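Local coordinates for protein GH26C (Muricauda sp. MAR_2010_75, PDB 6Q78) that probably hydrolyses internal beta-1,4-mannosidic linkages in mannans, as a family 26 endo-beta-mannanase, at residues A[205-210]-A[260-265]; A[61-66]-A[215-220]; A[195-200]-A[249-254]. One frame throughout, in Å; residues are numbered along the deposited sequence.

Contact 1: residues A[205-210]-A[260-265]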
ATOM      1  N   SER A 205     -13.746  -9.293  -9.490  1.00  9.86           N
ATOM      2  CA  SER A 205     -15.021  -9.691  -8.906  1.00  8.61           C
ATOM      3  C   SER A 205     -15.025  -9.423  -7.405  1.00 11.13           C
ATOM      4  O   SER A 205     -16.035  -8.942  -6.855  1.00 10.24           O
ATOM      5  CB  SER A 205     -15.354 -11.147  -9.238  1.00 13.10           C
ATOM      6  OG  SER A 205     -14.469 -12.024  -8.596  1.00 26.70           O
ATOM      7  N   PHE A 206     -13.898  -9.664  -6.727  1.00  9.68           N
ATOM      8  CA  PHE A 206     -13.844  -9.332  -5.308  1.00  8.33           C
ATOM      9  C   PHE A 206     -14.003  -7.834  -5.116  1.00  9.98           C
ATOM     10  O   PHE A 206     -14.762  -7.377  -4.240  1.00  9.76           O
ATOM     11  CB  PHE A 206     -12.509  -9.812  -4.705  1.00  7.02           C
ATOM     12  CG  PHE A 206     -12.336  -9.466  -3.255  1.00  6.77           C
ATOM     13  CD1 PHE A 206     -11.760  -8.263  -2.873  1.00  7.37           C
ATOM     14  CD2 PHE A 206     -12.798 -10.328  -2.267  1.00  9.68           C
ATOM     15  CE1 PHE A 206     -11.594  -7.963  -1.525  1.00  9.68           C
ATOM     16  CE2 PHE A 206     -12.661 -10.012  -0.923  1.00  7.60           C
ATOM     17  CZ  PHE A 206     -12.065  -8.847  -0.549  1.00  8.23           C
ATOM     18  N   THR A 207     -13.241  -7.052  -5.882  1.00  7.09           N
ATOM     19  CA  THR A 207     -13.264  -5.601  -5.685  1.00  8.22           C
ATOM     20  C   THR A 207     -14.651  -5.013  -5.972  1.00  8.45           C
ATOM     21  O   THR A 207     -15.131  -4.130  -5.233  1.00  8.75           O
ATOM     22  CB  THR A 207     -12.198  -4.980  -6.583  1.00  7.06           C
ATOM     23  OG1 THR A 207     -10.901  -5.449  -6.184  1.00  7.50           O
ATOM     24  CG2 THR A 207     -12.198  -3.445  -6.474  1.00  9.96           C
ATOM     25  N   LYS A 208     -15.325  -5.489  -7.028  1.00  9.12           N
ATOM     26  CA  LYS A 208     -16.653  -4.964  -7.343  1.00 12.48           C
ATOM     27  C   LYS A 208     -17.720  -5.460  -6.385  1.00 11.74           C
ATOM     28  O   LYS A 208     -18.854  -4.958  -6.450  1.00 19.75           O
ATOM     29  CB  LYS A 208     -17.050  -5.380  -8.737  1.00 14.05           C
ATOM     30  CG  LYS A 208     -16.268  -4.735  -9.820  1.00 15.52           C
ATOM     31  CD  LYS A 208     -16.797  -5.317 -11.137  1.00 21.67           C
ATOM     32  CE  LYS A 208     -16.156  -4.734 -12.296  1.00 24.19           C
ATOM     33  NZ  LYS A 208     -16.855  -5.337 -13.479  1.00 30.82           N
ATOM     34  N   SER A 209     -17.392  -6.399  -5.497  1.00  9.59           N
ATOM     35  CA  SER A 209     -18.323  -6.906  -4.501  1.00 13.51           C
ATOM     36  C   SER A 209     -18.314  -6.075  -3.231  1.00 13.57           C
ATOM     37  O   SER A 209     -19.153  -6.315  -2.360  1.00 14.86           O
ATOM     38  CB  SER A 209     -18.001  -8.362  -4.107  1.00 13.56           C
ATOM     39  OG  SER A 209     -17.003  -8.437  -3.089  1.00 12.71           O
ATOM     40  N   LEU A 210     -17.375  -5.128  -3.091  1.00 10.03           N
ATOM     41  CA  LEU A 210     -17.183  -4.414  -1.825  1.00  8.04           C
ATOM     42  C   LEU A 210     -18.178  -3.267  -1.742  1.00 12.76           C
ATOM     43  O   LEU A 210     -17.918  -2.175  -2.264  1.00 12.70           O
ATOM     44  CB  LEU A 210     -15.760  -3.864  -1.746  1.00  7.25           C
ATOM     45  CG  LEU A 210     -14.662  -4.906  -1.803  1.00  8.58           C
ATOM     46  CD1 LEU A 210     -13.304  -4.204  -1.883  1.00 10.46           C
ATOM     47  CD2 LEU A 210     -14.730  -5.803  -0.524  1.00  9.52           C
ATOM     48  N   LEU A 260     -12.522  -5.299 -17.549  1.00 13.37           N
ATOM     49  CA  LEU A 260     -13.311  -5.778 -16.415  1.00 11.86           C
ATOM     50  C   LEU A 260     -14.096  -4.657 -15.729  1.00 14.37           C
ATOM     51  O   LEU A 260     -14.749  -4.905 -14.707  1.00 15.10           O
ATOM     52  CB  LEU A 260     -12.412  -6.503 -15.397  1.00 10.72           C
ATOM     53  CG  LEU A 260     -11.624  -7.656 -16.005  1.00 12.27           C
ATOM     54  CD1 LEU A 260     -10.773  -8.271 -14.946  1.00 11.26           C
ATOM     55  CD2 LEU A 260     -12.560  -8.696 -16.641  1.00 16.50           C
ATOM     56  N   SER A 261     -14.036  -3.441 -16.267  1.00 11.29           N
ATOM     57  CA  SER A 261     -14.808  -2.286 -15.773  1.00 10.60           C
ATOM     58  C   SER A 261     -14.723  -2.085 -14.265  1.00 11.72           C
ATOM     59  O   SER A 261     -15.730  -1.782 -13.606  1.00 14.21           O
ATOM     60  CB  SER A 261     -16.268  -2.352 -16.218  1.00 15.00           C
ATOM     61  OG  SER A 261     -16.357  -2.456 -17.632  1.00 21.43           O
ATOM     62  N   VAL A 262     -13.512  -2.189 -13.716  1.00 10.63           N
ATOM     63  CA  VAL A 262     -13.324  -1.927 -12.290  1.00  9.96           C
ATOM     64  C   VAL A 262     -13.209  -0.422 -12.114  1.00 10.87           C
ATOM     65  O   VAL A 262     -12.227   0.192 -12.541  1.00 13.29           O
ATOM     66  CB  VAL A 262     -12.088  -2.624 -11.722  1.00  9.50           C
ATOM     67  CG1 VAL A 262     -11.921  -2.241 -10.232  1.00 10.68           C
ATOM     68  CG2 VAL A 262     -12.248  -4.152 -11.844  1.00 10.96           C
ATOM     69  N   ASN A 263     -14.209   0.175 -11.477  1.00  9.97           N
ATOM     70  CA  ASN A 263     -14.265   1.620 -11.349  1.00 10.15           C
ATOM     71  C   ASN A 263     -13.998   2.115  -9.942  1.00  8.75           C
ATOM     72  O   ASN A 263     -14.084   3.329  -9.703  1.00 11.58           O
ATOM     73  CB  ASN A 263     -15.635   2.114 -11.837  1.00 11.65           C
ATOM     74  CG  ASN A 263     -15.761   2.024 -13.325  1.00 15.86           C
ATOM     75  OD1 ASN A 263     -14.773   2.215 -14.029  1.00 14.17           O
ATOM     76  ND2 ASN A 263     -16.971   1.750 -13.828  1.00 16.89           N
ATOM     77  N   ASN A 264     -13.678   1.224  -8.997  1.00  9.42           N
ATOM     78  CA  ASN A 264     -13.427   1.638  -7.619  1.00  8.81           C
ATOM     79  C   ASN A 264     -11.982   1.348  -7.204  1.00  7.67           C
ATOM     80  O   ASN A 264     -11.711   0.852  -6.112  1.00  8.20           O
ATOM     81  CB  ASN A 264     -14.452   1.025  -6.645  1.00  8.04           C
ATOM     82  CG  ASN A 264     -14.526  -0.512  -6.688  1.00  8.16           C
ATOM     83  OD1 ASN A 264     -14.543  -1.134  -7.748  1.00  9.96           O
ATOM     84  ND2 ASN A 264     -14.642  -1.113  -5.516  1.00  7.60           N
ATOM     85  N   MET A 265     -11.032   1.666  -8.082  1.00  9.62           N
ATOM     86  CA  MET A 265      -9.611   1.387  -7.860  1.00  8.98           C
ATOM     87  C   MET A 265      -8.766   2.599  -8.233  1.00 10.01           C
ATOM     88  O   MET A 265      -8.937   3.189  -9.309  1.00 12.35           O
ATOM     89  CB  MET A 265      -9.183   0.203  -8.740  1.00 12.21           C
ATOM     90  CG  MET A 265      -7.940  -0.520  -8.315  1.00 20.66           C
ATOM     91  SD  MET A 265      -7.851  -2.078  -9.264  1.00 12.88           S
ATOM     92  CE  MET A 265      -8.341  -3.311  -8.073  1.00 13.24           C
TER
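At the foot of the TIM barrel, where helix 193-208 runs out beside the loop that leads into strand 265-269, Thr207 and Asn264 hold the two pieces together. The amide nitrogen ND2 of Asn264 donates to Thr207 O over 3.1 Å, and the N-H points almost straight at the oxygen (174°). The acceptor lies in the plane of the amide, yet the donor stands above the plane of the carbonyl it serves. Leu210 N, three residues on, comes to the same oxygen from the opposite face, and the oxygen is thereby gripped from two sides. Asn264 ND2 also donates to Val218 O, so one amide nitrogen ties the loop 260-265 both to Thr207 and to the loop before strand 220-223. Its chi1 of 56° places CG in the crowded position between the backbone N and the carbonyl carbon.

The Thr207 methyl CG2 packs against the side-chain amide of Asn264, 3.5 Å from both OD1 and ND2, and meets Val262 CG1 at 4.0 Å in an apolar contact. In this alpha/beta barrel the contact joins the C-terminal part of helix 193-208 to the connection between helix 242-259 and strand 265-269. Thr207 OG1 is bonded to Ile203 O one turn back, and Met265 CE approaches that hydroxyl to 3.8 Å, the two side chains crossing at about a right angle. Lys208 stretches out, extended beyond CG; its CE meets Val262 CG2 at 4.0 Å, while the approach of its ammonium group to Leu260 O is too close in the model to be relied on.

Contact 2: residues A[61-66]-A[215-220]; sequences DATEET and GALVPI
Thr66 and Glu65, in the first turn of helix 64-76, pack on Pro219 in a contact between that helix start and the loop entering strand 220-223, with no direct hydrogen bond across it. Pro219 CG lies 3.6 Å from Glu65 C, and Pro219 CB is 3.4 Å from Thr66 OG1, the Thr66 and Pro219 side chains sliding past each other in opposite directions. Glu65 bends at chi2 (71°), and its carboxylate carbon CD lies 3.7 Å from Ala216 CB.

Polar contact is left to a water. Thr63, the N-cap of the helix, donates from OG1 to it over 2.6 Å, and the water in turn donates to Glu65 OE1 and to Leu217 O, the latter at 2.7 Å. In the TIM barrel this joins the N-terminal end of one outer helix to the segment leading into a strand of the parallel sheet. Thr63 OG1 is itself an acceptor, taking the proton of Thr66 OG1 at 2.8 Å. An alanine in place of Thr66 would probably leave the Thr63 hydroxyl without that donor and open a gap against the Pro219 ring. Thr63 CG2 also reaches Leu217 CD1 at 4.2 Å.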
ATOM      1  N   ASP A  61     -13.478   7.525 -15.288  1.00 15.91           N
ATOM      2  CA  ASP A  61     -14.817   6.978 -15.093  1.00 17.80           C
ATOM      3  C   ASP A  61     -14.980   6.318 -13.731  1.00 15.16           C
ATOM      4  O   ASP A  61     -15.912   5.527 -13.532  1.00 17.01           O
ATOM      5  CB  ASP A  61     -15.152   5.991 -16.210  1.00 18.35           C
ATOM      6  CG  ASP A  61     -15.127   6.639 -17.583  1.00 27.65           C
ATOM      7  OD1 ASP A  61     -15.690   7.739 -17.731  1.00 30.14           O
ATOM      8  OD2 ASP A  61     -14.526   6.053 -18.513  1.00 31.32           O
ATOM      9  N   ALA A  62     -14.096   6.632 -12.787  1.00 11.86           N
ATOM     10  CA  ALA A  62     -14.159   6.037 -11.461  1.00 11.64           C
ATOM     11  C   ALA A  62     -15.448   6.432 -10.724  1.00 10.65           C
ATOM     12  O   ALA A  62     -16.098   7.441 -11.052  1.00 12.77           O
ATOM     13  CB  ALA A  62     -12.940   6.505 -10.666  1.00 12.27           C
ATOM     14  N   THR A  63     -15.809   5.646  -9.699  1.00 10.56           N
ATOM     15  CA  THR A  63     -16.987   5.997  -8.907  1.00 12.52           C
ATOM     16  C   THR A  63     -16.753   7.328  -8.193  1.00 12.89           C
ATOM     17  O   THR A  63     -15.612   7.774  -7.980  1.00 11.91           O
ATOM     18  CB  THR A  63     -17.319   4.939  -7.851  1.00 11.72           C
ATOM     19  OG1 THR A  63     -16.323   4.939  -6.814  1.00 12.98           O
ATOM     20  CG2 THR A  63     -17.418   3.503  -8.453  1.00 12.84           C
ATOM     21  N   GLU A  64     -17.854   7.969  -7.810  1.00 11.48           N
ATOM     22  CA  GLU A  64     -17.747   9.263  -7.139  1.00 12.00           C
ATOM     23  C   GLU A  64     -16.886   9.188  -5.880  1.00 11.56           C
ATOM     24  O   GLU A  64     -16.110  10.108  -5.602  1.00 12.32           O
ATOM     25  CB  GLU A  64     -19.143   9.818  -6.843  1.00 16.46           C
ATOM     26  CG  GLU A  64     -19.918  10.179  -8.117  1.00 20.73           C
ATOM     27  N   GLU A  65     -17.014   8.115  -5.095  1.00 11.79           N
ATOM     28  CA  GLU A  65     -16.231   8.008  -3.867  1.00 11.27           C
ATOM     29  C   GLU A  65     -14.751   7.790  -4.165  1.00  8.26           C
ATOM     30  O   GLU A  65     -13.897   8.178  -3.358  1.00  8.87           O
ATOM     31  CB  GLU A  65     -16.737   6.850  -2.993  1.00 11.72           C
ATOM     32  CG  GLU A  65     -18.117   7.071  -2.353  1.00 12.09           C
ATOM     33  CD  GLU A  65     -19.279   7.031  -3.339  1.00 15.52           C
ATOM     34  OE1 GLU A  65     -19.191   6.475  -4.463  1.00 13.42           O
ATOM     35  OE2 GLU A  65     -20.344   7.597  -2.995  1.00 20.67           O
ATOM     36  N   THR A  66     -14.418   7.137  -5.303  1.00  9.10           N
ATOM     37  CA  THR A  66     -13.021   6.942  -5.676  1.00  9.02           C
ATOM     38  C   THR A  66     -12.396   8.264  -6.107  1.00  9.58           C
ATOM     39  O   THR A  66     -11.248   8.550  -5.754  1.00 10.15           O
ATOM     40  CB  THR A  66     -12.944   5.891  -6.794  1.00  9.75           C
ATOM     41  OG1 THR A  66     -13.590   4.689  -6.357  1.00  8.66           O
ATOM     42  CG2 THR A  66     -11.503   5.561  -7.187  1.00 10.43           C
ATOM     43  N   GLY A 215     -24.155   1.769   0.840  1.00 13.05           N
ATOM     44  CA  GLY A 215     -24.568   1.376  -0.491  1.00 14.71           C
ATOM     45  C   GLY A 215     -23.585   1.696  -1.597  1.00 14.54           C
ATOM     46  O   GLY A 215     -23.824   1.308  -2.744  1.00 17.50           O
ATOM     47  N   ALA A 216     -22.480   2.367  -1.297  1.00 13.39           N
ATOM     48  CA  ALA A 216     -21.492   2.694  -2.312  1.00 10.22           C
ATOM     49  C   ALA A 216     -20.407   1.613  -2.369  1.00 12.75           C
ATOM     50  O   ALA A 216     -20.088   0.971  -1.362  1.00 11.58           O
ATOM     51  CB  ALA A 216     -20.777   4.003  -1.956  1.00 14.47           C
ATOM     52  N   LEU A 217     -19.790   1.473  -3.541  1.00 10.87           N
ATOM     53  CA  LEU A 217     -18.590   0.645  -3.655  1.00  8.75           C
ATOM     54  C   LEU A 217     -17.417   1.238  -2.875  1.00  8.87           C
ATOM     55  O   LEU A 217     -17.172   2.447  -2.887  1.00  9.69           O
ATOM     56  CB  LEU A 217     -18.189   0.467  -5.132  1.00 11.17           C
ATOM     57  CG  LEU A 217     -19.169  -0.361  -5.970  1.00 13.72           C
ATOM     58  CD1 LEU A 217     -18.753  -0.393  -7.442  1.00 19.39           C
ATOM     59  CD2 LEU A 217     -19.202  -1.769  -5.412  1.00 24.31           C
ATOM     60  N   VAL A 218     -16.655   0.368  -2.220  1.00  9.48           N
ATOM     61  CA  VAL A 218     -15.498   0.777  -1.430  1.00  9.49           C
ATOM     62  C   VAL A 218     -14.342   1.083  -2.376  1.00  7.93           C
ATOM     63  O   VAL A 218     -13.867   0.169  -3.081  1.00  8.56           O
ATOM     64  CB  VAL A 218     -15.062  -0.349  -0.479  1.00  8.26           C
ATOM     65  CG1 VAL A 218     -13.791   0.070   0.278  1.00  7.91           C
ATOM     66  CG2 VAL A 218     -16.201  -0.715   0.473  1.00 12.07           C
ATOM     67  N   PRO A 219     -13.811   2.309  -2.415  1.00  7.20           N
ATOM     68  CA  PRO A 219     -12.599   2.544  -3.221  1.00  7.74           C
ATOM     69  C   PRO A 219     -11.417   1.843  -2.593  1.00  8.21           C
ATOM     70  O   PRO A 219     -11.244   1.874  -1.376  1.00  9.37           O
ATOM     71  CB  PRO A 219     -12.419   4.071  -3.178  1.00 10.49           C
ATOM     72  CG  PRO A 219     -13.830   4.587  -2.822  1.00  8.33           C
ATOM     73  CD  PRO A 219     -14.358   3.562  -1.861  1.00  7.81           C
ATOM     74  N   ILE A 220     -10.609   1.185  -3.432  1.00  7.40           N
ATOM     75  CA  ILE A 220      -9.373   0.632  -2.908  1.00  8.51           C
ATOM     76  C   ILE A 220      -8.189   1.138  -3.712  1.00  8.04           C
ATOM     77  O   ILE A 220      -8.283   1.381  -4.924  1.00  8.40           O
ATOM     78  CB  ILE A 220      -9.383  -0.903  -2.844  1.00  9.98           C
ATOM     79  CG1 ILE A 220      -9.446  -1.516  -4.225  1.00  9.28           C
ATOM     80  CG2 ILE A 220     -10.513  -1.446  -1.906  1.00  9.46           C
ATOM     81  CD1 ILE A 220      -9.044  -2.980  -4.219  1.00 11.15           C
TER
HETATM   82  O   HOH W   1     -17.913   4.075  -4.883  1.00 12.54           O

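Contact 3: residues A[195-200]-A[249-254]; sequences YYKQKL and WQFTVT
Tyr196 and Phe251 lie rim to rim, sliding past each other in opposite directions, with Tyr196 CE2 4.1 Å from Phe251 CD2, each near the plane of the other ring. The meeting is therefore of edges, not of a stacked pair. Both rings leave their helices with CG anti to the backbone N (chi1 180° for Tyr196), which sends them across the gap between helix 193-208 and helix 242-259, whose local axes pass 11.3 Å apart at a crossing angle of -45°.

Beyond the ring edge, Tyr196 OH donates to Thr252 OG1 over 2.7 Å, and this acceptor sits in the plane of the tyrosine ring. Thr252 OG1 has a further hydrogen bond to Leu248 O, one turn earlier on its own helix. Leu200 fills the angle between these groups: its CG stands over one face of the Tyr196 ring, offset toward the rim, while CD2 meets Thr252 CG2 at 4.0 Å and CD1 lies 4.1 Å from Phe251 CE2. Lys197 crosses Phe251 at about a right angle, its CG 3.8 Å from the ring atom CZ. His193 and Tyr255 also meet the Phe251 ring.

The two neighbouring barrel helices thus pack mainly through apolar groups, and the buried tyrosine hydroxyl is satisfied by a relay running from Tyr196 through Thr252 to a backbone carbonyl, which would tend to fix the rotation of the threonine.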
ATOM      1  N   TYR A 195      -3.999 -17.865 -17.404  1.00 11.66           N
ATOM      2  CA  TYR A 195      -4.000 -18.025 -15.949  1.00 11.20           C
ATOM      3  C   TYR A 195      -3.981 -16.673 -15.248  1.00 10.06           C
ATOM      4  O   TYR A 195      -4.722 -16.438 -14.269  1.00 10.15           O
ATOM      5  CB  TYR A 195      -2.745 -18.814 -15.572  1.00 11.97           C
ATOM      6  CG  TYR A 195      -2.442 -18.955 -14.098  1.00 11.01           C
ATOM      7  CD1 TYR A 195      -1.674 -18.019 -13.436  1.00 10.20           C
ATOM      8  CD2 TYR A 195      -2.868 -20.055 -13.379  1.00 13.48           C
ATOM      9  CE1 TYR A 195      -1.352 -18.156 -12.100  1.00 10.95           C
ATOM     10  CE2 TYR A 195      -2.557 -20.190 -12.017  1.00 10.14           C
ATOM     11  CZ  TYR A 195      -1.780 -19.241 -11.405  1.00 12.46           C
ATOM     12  OH  TYR A 195      -1.460 -19.375 -10.071  1.00 12.09           O
ATOM     13  N   TYR A 196      -3.122 -15.771 -15.724  1.00  9.57           N
ATOM     14  CA  TYR A 196      -3.026 -14.455 -15.091  1.00  9.05           C
ATOM     15  C   TYR A 196      -4.308 -13.643 -15.297  1.00 10.45           C
ATOM     16  O   TYR A 196      -4.777 -12.966 -14.368  1.00  9.05           O
ATOM     17  CB  TYR A 196      -1.824 -13.706 -15.670  1.00  9.55           C
ATOM     18  CG  TYR A 196      -1.638 -12.334 -15.094  1.00  8.67           C
ATOM     19  CD1 TYR A 196      -1.533 -12.161 -13.713  1.00  8.19           C
ATOM     20  CD2 TYR A 196      -1.578 -11.201 -15.910  1.00  8.80           C
ATOM     21  CE1 TYR A 196      -1.357 -10.900 -13.147  1.00  8.11           C
ATOM     22  CE2 TYR A 196      -1.384  -9.904 -15.346  1.00  8.46           C
ATOM     23  CZ  TYR A 196      -1.291  -9.789 -13.962  1.00  7.98           C
ATOM     24  OH  TYR A 196      -1.140  -8.575 -13.341  1.00  9.49           O
ATOM     25  N   LYS A 197      -4.901 -13.703 -16.488  1.00  9.74           N
ATOM     26  CA  LYS A 197      -6.175 -13.019 -16.695  1.00  9.68           C
ATOM     27  C   LYS A 197      -7.223 -13.520 -15.717  1.00 10.00           C
ATOM     28  O   LYS A 197      -8.003 -12.723 -15.191  1.00 10.54           O
ATOM     29  CB  LYS A 197      -6.641 -13.153 -18.144  1.00 11.04           C
ATOM     30  CG  LYS A 197      -5.823 -12.289 -19.114  1.00 13.74           C
ATOM     31  CD  LYS A 197      -6.376 -12.288 -20.555  1.00 18.26           C
ATOM     32  CE  LYS A 197      -6.342 -13.604 -21.239  1.00 27.24           C
ATOM     33  NZ  LYS A 197      -6.853 -13.281 -22.619  1.00 26.36           N
ATOM     34  N   GLN A 198      -7.241 -14.838 -15.436  1.00  9.98           N
ATOM     35  CA  GLN A 198      -8.212 -15.364 -14.476  1.00  9.73           C
ATOM     36  C   GLN A 198      -7.970 -14.803 -13.083  1.00 10.38           C
ATOM     37  O   GLN A 198      -8.927 -14.520 -12.352  1.00 10.34           O
ATOM     38  CB  GLN A 198      -8.176 -16.897 -14.486  1.00 12.14           C
ATOM     39  CG  GLN A 198      -9.381 -17.543 -13.799  1.00 21.90           C
ATOM     40  CD  GLN A 198      -9.327 -17.457 -12.285  0.36 11.63           C
ATOM     41  OE1 GLN A 198      -8.284 -17.684 -11.668  0.40 10.65           O
ATOM     42  NE2 GLN A 198     -10.463 -17.113 -11.673  0.75 27.99           N
ATOM     43  N   LYS A 199      -6.704 -14.631 -12.693  1.00  8.54           N
ATOM     44  CA  LYS A 199      -6.429 -14.019 -11.387  1.00  8.01           C
ATOM     45  C   LYS A 199      -6.928 -12.578 -11.336  1.00  7.76           C
ATOM     46  O   LYS A 199      -7.478 -12.131 -10.318  1.00  9.70           O
ATOM     47  CB  LYS A 199      -4.930 -14.047 -11.084  1.00  8.29           C
ATOM     48  CG  LYS A 199      -4.299 -15.436 -11.002  1.00  8.10           C
ATOM     49  CD  LYS A 199      -5.070 -16.382 -10.072  1.00  9.42           C
ATOM     50  CE  LYS A 199      -4.230 -17.663  -9.864  1.00 10.51           C
ATOM     51  NZ  LYS A 199      -4.942 -18.633  -8.941  1.00 12.46           N
ATOM     52  N   LEU A 200      -6.706 -11.808 -12.418  1.00  7.91           N
ATOM     53  CA  LEU A 200      -7.235 -10.440 -12.448  1.00  7.78           C
ATOM     54  C   LEU A 200      -8.758 -10.437 -12.412  1.00  7.99           C
ATOM     55  O   LEU A 200      -9.371  -9.547 -11.809  1.00  8.65           O
ATOM     56  CB  LEU A 200      -6.724  -9.681 -13.677  1.00  9.00           C
ATOM     57  CG  LEU A 200      -5.200  -9.512 -13.689  1.00  7.89           C
ATOM     58  CD1 LEU A 200      -4.914  -8.691 -14.943  1.00 10.28           C
ATOM     59  CD2 LEU A 200      -4.674  -8.796 -12.443  1.00  7.99           C
ATOM     60  N   TRP A 249       2.607  -3.918 -16.234  1.00  9.42           N
ATOM     61  CA  TRP A 249       1.823  -2.900 -15.543  1.00  8.78           C
ATOM     62  C   TRP A 249       0.717  -2.347 -16.439  1.00 12.05           C
ATOM     63  O   TRP A 249      -0.432  -2.196 -16.004  1.00 11.34           O
ATOM     64  CB  TRP A 249       2.734  -1.769 -15.075  1.00 12.22           C
ATOM     65  CG  TRP A 249       2.795  -1.655 -13.572  1.00 21.87           C
ATOM     66  CD1 TRP A 249       3.628  -2.351 -12.749  1.00 22.53           C
ATOM     67  CD2 TRP A 249       1.975  -0.837 -12.707  1.00 10.96           C
ATOM     68  NE1 TRP A 249       3.405  -2.005 -11.438  1.00 22.40           N
ATOM     69  CE2 TRP A 249       2.397  -1.082 -11.385  1.00 16.58           C
ATOM     70  CE3 TRP A 249       0.958   0.123 -12.927  1.00 13.05           C
ATOM     71  CZ2 TRP A 249       1.824  -0.429 -10.297  1.00 12.08           C
ATOM     72  CZ3 TRP A 249       0.398   0.727 -11.862  1.00 26.34           C
ATOM     73  CH2 TRP A 249       0.843   0.477 -10.571  1.00 14.36           C
ATOM     74  N   GLN A 250       1.057  -2.005 -17.690  1.00 10.31           N
ATOM     75  CA  GLN A 250       0.061  -1.392 -18.566  1.00 11.65           C
ATOM     76  C   GLN A 250      -1.037  -2.386 -18.917  1.00 13.51           C
ATOM     77  O   GLN A 250      -2.223  -2.025 -18.950  1.00 11.46           O
ATOM     78  CB  GLN A 250       0.720  -0.808 -19.812  1.00 12.43           C
ATOM     79  CG  GLN A 250       1.688   0.322 -19.460  1.00 10.87           C
ATOM     80  CD  GLN A 250       2.353   0.897 -20.685  1.00 15.44           C
ATOM     81  OE1 GLN A 250       2.327   0.299 -21.762  1.00 20.64           O
ATOM     82  NE2 GLN A 250       2.983   2.063 -20.523  1.00 15.30           N
ATOM     83  N   PHE A 251      -0.663  -3.638 -19.199  1.00 11.29           N
ATOM     84  CA  PHE A 251      -1.676  -4.651 -19.445  1.00 10.58           C
ATOM     85  C   PHE A 251      -2.599  -4.782 -18.245  1.00 11.45           C
ATOM     86  O   PHE A 251      -3.835  -4.853 -18.401  1.00 11.89           O
ATOM     87  CB  PHE A 251      -1.056  -6.015 -19.739  1.00 11.42           C
ATOM     88  CG  PHE A 251      -2.079  -7.079 -19.815  1.00 10.82           C
ATOM     89  CD1 PHE A 251      -2.791  -7.270 -20.992  1.00 17.79           C
ATOM     90  CD2 PHE A 251      -2.365  -7.857 -18.705  1.00 11.30           C
ATOM     91  CE1 PHE A 251      -3.788  -8.219 -21.044  1.00 15.25           C
ATOM     92  CE2 PHE A 251      -3.367  -8.802 -18.752  1.00 13.87           C
ATOM     93  CZ  PHE A 251      -4.077  -8.985 -19.915  1.00 15.09           C
ATOM     94  N   THR A 252      -2.029  -4.782 -17.038  1.00 11.35           N
ATOM     95  CA  THR A 252      -2.825  -5.025 -15.838  1.00 10.67           C
ATOM     96  C   THR A 252      -3.808  -3.892 -15.595  1.00 10.88           C
ATOM     97  O   THR A 252      -4.991  -4.129 -15.303  1.00 10.52           O
ATOM     98  CB  THR A 252      -1.885  -5.192 -14.643  1.00  8.67           C
ATOM     99  OG1 THR A 252      -1.062  -6.338 -14.880  1.00 10.20           O
ATOM    100  CG2 THR A 252      -2.649  -5.426 -13.368  1.00 10.22           C
ATOM    101  N   VAL A 253      -3.327  -2.648 -15.677  1.00  8.51           N
ATOM    102  CA  VAL A 253      -4.247  -1.524 -15.464  1.00  8.99           C
ATOM    103  C   VAL A 253      -5.378  -1.548 -16.485  1.00 12.05           C
ATOM    104  O   VAL A 253      -6.560  -1.377 -16.143  1.00 13.27           O
ATOM    105  CB  VAL A 253      -3.466  -0.205 -15.506  1.00  8.73           C
ATOM    106  CG1 VAL A 253      -4.426   0.990 -15.525  1.00 13.01           C
ATOM    107  CG2 VAL A 253      -2.555  -0.144 -14.288  1.00 11.44           C
ATOM    108  N   THR A 254      -5.033  -1.723 -17.770  1.00 11.00           N
ATOM    109  CA  THR A 254      -6.051  -1.672 -18.805  1.00 12.50           C
ATOM    110  C   THR A 254      -7.033  -2.825 -18.679  1.00 11.32           C
ATOM    111  O   THR A 254      -8.238  -2.647 -18.900  1.00 12.17           O
ATOM    112  CB  THR A 254      -5.348  -1.650 -20.159  1.00 15.57           C
ATOM    113  OG1 THR A 254      -4.567  -0.442 -20.253  1.00 19.57           O
ATOM    114  CG2 THR A 254      -6.335  -1.708 -21.322  1.00 21.55           C
TER

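How the contacts relate
Contacts 1 and 2 form one continuous patch, their centres 9 Å apart; the loop after helix 193-208 runs from one to the other, and Asn264 of contact 1 also touches contact 2. Leu210 O and Val218 N, 2.8 Å apart, probably make a hydrogen bond, and Thr66 OG1 packs 3.3 Å from Asn264 CA. Contact 3 shares helix 193-208 with contact 1 and lies earlier along it; its other partner is helix 242-259, whereas contact 1 uses the loop that follows. Their centres are 13 Å apart. Contacts 2 and 3 do not touch, their nearest atoms being about 10 Å apart. Contacts 1 and 2 lie where strands begin, whereas catalysis in TIM-barrel hydrolases takes place at the strands' C-terminal ends.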